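Local atomic coordinates of beta-microseminoprotein (Homo sapiens, PDB entry 3IX0), a protein that is secreted by the prostate into seminal plasma, forms homodimers, interacts with PI16 and probably binds immunoglobulin. Residues Cys18-Leu21 with Lys25-Ile28. Residues are numbered along the deposited sequence; the frame is centred on the assembly and turned at random.
Sequences CMDL and KHPI
Cys18 and His26 form an antiparallel hydrogen-bonded pair with CA atoms 5.2 Å apart, and Met19 faces Lys25 as a non-hydrogen-bonded pair; together they make a short beta hairpin, a two-stranded sheet separate from the four-stranded sheet that contains strand 38-42. The two bonds of the Cys18-His26 pair are unequal. His26 N donates to Cys18 O at 2.8 Å, whereas the return bond from Cys18 N to His26 O is weak and bent at the hydrogen. Cys18 O also receives a CA-H...O contact from Lys25 CA, so two donors converge on this one oxygen. On the face shared by Cys18 and His26, Cys18 SG is joined to Cys42 in a disulfide, which ties the hairpin covalently to strand 38-42, and the His26 ring stacks on Trp32. With CG of His26 set anti to its carbonyl carbon (chi1 -55°), the ring reaches across to Asp20, just beyond the strand. NE2 of His26 donates to OD2 of Asp20 at 2.9 Å with an N-H...O angle of 170°. The donor has its partner almost exactly in the ring plane, but the oxygen is approached from above the carboxylate plane, the two flat groups being turned 58° apart. Replacing His26 by an alanine would remove both the ring and its NE2-H, which would probably leave Asp20 OD2 without its imidazole partner and Trp32 without its stacked ring. Asp20 OD1, meanwhile, accepts a bond from Asn24 N, so the carboxylate joins the turn to the second strand. On the other face Met19 runs out extended and bends only at chi3, bringing its terminal methyl CE to 3.7 Å from Lys25 CG.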
ATOM      1  N   CYS B  18      21.487  -2.510   1.762  1.00 27.81           N
ATOM      2  CA  CYS B  18      20.413  -3.386   2.215  1.00 27.00           C
ATOM      3  C   CYS B  18      20.584  -4.768   1.613  1.00 33.49           C
ATOM      4  O   CYS B  18      20.826  -4.897   0.410  1.00 37.28           O
ATOM      5  CB  CYS B  18      19.036  -2.833   1.806  1.00 20.33           C
ATOM      6  SG  CYS B  18      18.721  -1.115   2.293  1.00 27.04           S
ATOM      7  N   MET B  19      20.451  -5.800   2.440  1.00 32.57           N
ATOM      8  CA  MET B  19      20.398  -7.163   1.927  1.00 35.10           C
ATOM      9  C   MET B  19      18.960  -7.632   1.765  1.00 36.73           C
ATOM     10  O   MET B  19      18.135  -7.443   2.657  1.00 40.17           O
ATOM     11  CB  MET B  19      21.151  -8.134   2.834  1.00 35.47           C
ATOM     12  CG  MET B  19      21.014  -9.584   2.366  1.00 43.24           C
ATOM     13  SD  MET B  19      22.333 -10.705   2.871  1.00102.54           S
ATOM     14  CE  MET B  19      23.655 -10.204   1.766  1.00 51.92           C
ATOM     15  N   ASP B  20      18.660  -8.251   0.628  1.00 38.43           N
ATOM     16  CA  ASP B  20      17.318  -8.771   0.399  1.00 40.90           C
ATOM     17  C   ASP B  20      17.228 -10.231   0.838  1.00 48.91           C
ATOM     18  O   ASP B  20      18.165 -10.777   1.415  1.00 46.87           O
ATOM     19  CB  ASP B  20      16.853  -8.565  -1.058  1.00 31.97           C
ATOM     20  CG  ASP B  20      17.590  -9.448  -2.060  1.00 35.58           C
ATOM     21  OD1 ASP B  20      18.152 -10.479  -1.655  1.00 40.89           O
ATOM     22  OD2 ASP B  20      17.594  -9.112  -3.270  1.00 36.64           O
ATOM     23  N   LEU B  21      16.093 -10.859   0.577  1.00 48.94           N
ATOM     24  CA  LEU B  21      15.868 -12.207   1.073  1.00 55.17           C
ATOM     25  C   LEU B  21      16.681 -13.241   0.285  1.00 56.31           C
ATOM     26  O   LEU B  21      17.057 -14.281   0.826  1.00 64.37           O
ATOM     27  CB  LEU B  21      14.367 -12.531   1.079  1.00 50.06           C
ATOM     28  CG  LEU B  21      13.523 -11.638   2.005  1.00 44.44           C
ATOM     29  CD1 LEU B  21      12.028 -11.945   1.888  1.00 38.45           C
ATOM     30  CD2 LEU B  21      13.989 -11.761   3.452  1.00 39.77           C
ATOM     31  N   LYS B  25      22.810  -7.682  -2.282  1.00 22.12           N
ATOM     32  CA  LYS B  25      22.973  -6.401  -1.621  1.00 21.86           C
ATOM     33  C   LYS B  25      22.636  -5.281  -2.582  1.00 23.51           C
ATOM     34  O   LYS B  25      22.985  -5.321  -3.773  1.00 22.07           O
ATOM     35  CB  LYS B  25      24.405  -6.219  -1.105  1.00 31.83           C
ATOM     36  CG  LYS B  25      24.774  -7.180   0.002  1.00 41.71           C
ATOM     37  CD  LYS B  25      26.207  -7.007   0.434  1.00 52.76           C
ATOM     38  CE  LYS B  25      27.149  -7.788  -0.465  1.00 65.58           C
ATOM     39  NZ  LYS B  25      28.523  -7.844   0.108  1.00 72.96           N
ATOM     40  N   HIS B  26      21.975  -4.269  -2.042  1.00 17.20           N
ATOM     41  CA  HIS B  26      21.504  -3.153  -2.828  1.00 20.13           C
ATOM     42  C   HIS B  26      22.043  -1.847  -2.294  1.00 24.88           C
ATOM     43  O   HIS B  26      22.153  -1.651  -1.091  1.00 27.65           O
ATOM     44  CB  HIS B  26      19.975  -3.110  -2.823  1.00 18.86           C
ATOM     45  CG  HIS B  26      19.340  -4.385  -3.267  1.00 21.59           C
ATOM     46  ND1 HIS B  26      18.794  -4.538  -4.529  1.00 20.77           N
ATOM     47  CD2 HIS B  26      19.175  -5.572  -2.646  1.00 20.84           C
ATOM     48  CE1 HIS B  26      18.320  -5.753  -4.653  1.00 19.20           C
ATOM     49  NE2 HIS B  26      18.531  -6.412  -3.523  1.00 22.27           N
ATOM     50  N   PRO B  27      22.372  -0.940  -3.204  1.00 26.03           N
ATOM     51  CA  PRO B  27      22.890   0.379  -2.847  1.00 25.29           C
ATOM     52  C   PRO B  27      21.845   1.201  -2.093  1.00 21.90           C
ATOM     53  O   PRO B  27      20.636   1.091  -2.352  1.00 19.06           O
ATOM     54  CB  PRO B  27      23.186   1.021  -4.214  1.00 33.90           C
ATOM     55  CG  PRO B  27      23.209  -0.118  -5.195  1.00 26.59           C
ATOM     56  CD  PRO B  27      22.257  -1.132  -4.659  1.00 20.04           C
ATOM     57  N   ILE B  28      22.315   2.015  -1.153  1.00 20.65           N
ATOM     58  CA  ILE B  28      21.439   2.945  -0.455  1.00 19.90           C
ATOM     59  C   ILE B  28      20.758   3.776  -1.528  1.00 16.72           C
ATOM     60  O   ILE B  28      21.388   4.160  -2.505  1.00 22.43           O
ATOM     61  CB  ILE B  28      22.228   3.845   0.528  1.00 27.38           C
ATOM     62  CG1 ILE B  28      22.929   2.997   1.584  1.00 32.31           C
ATOM     63  CG2 ILE B  28      21.306   4.787   1.247  1.00 24.97           C
ATOM     64  CD1 ILE B  28      21.965   2.341   2.545  1.00 37.44           C
TER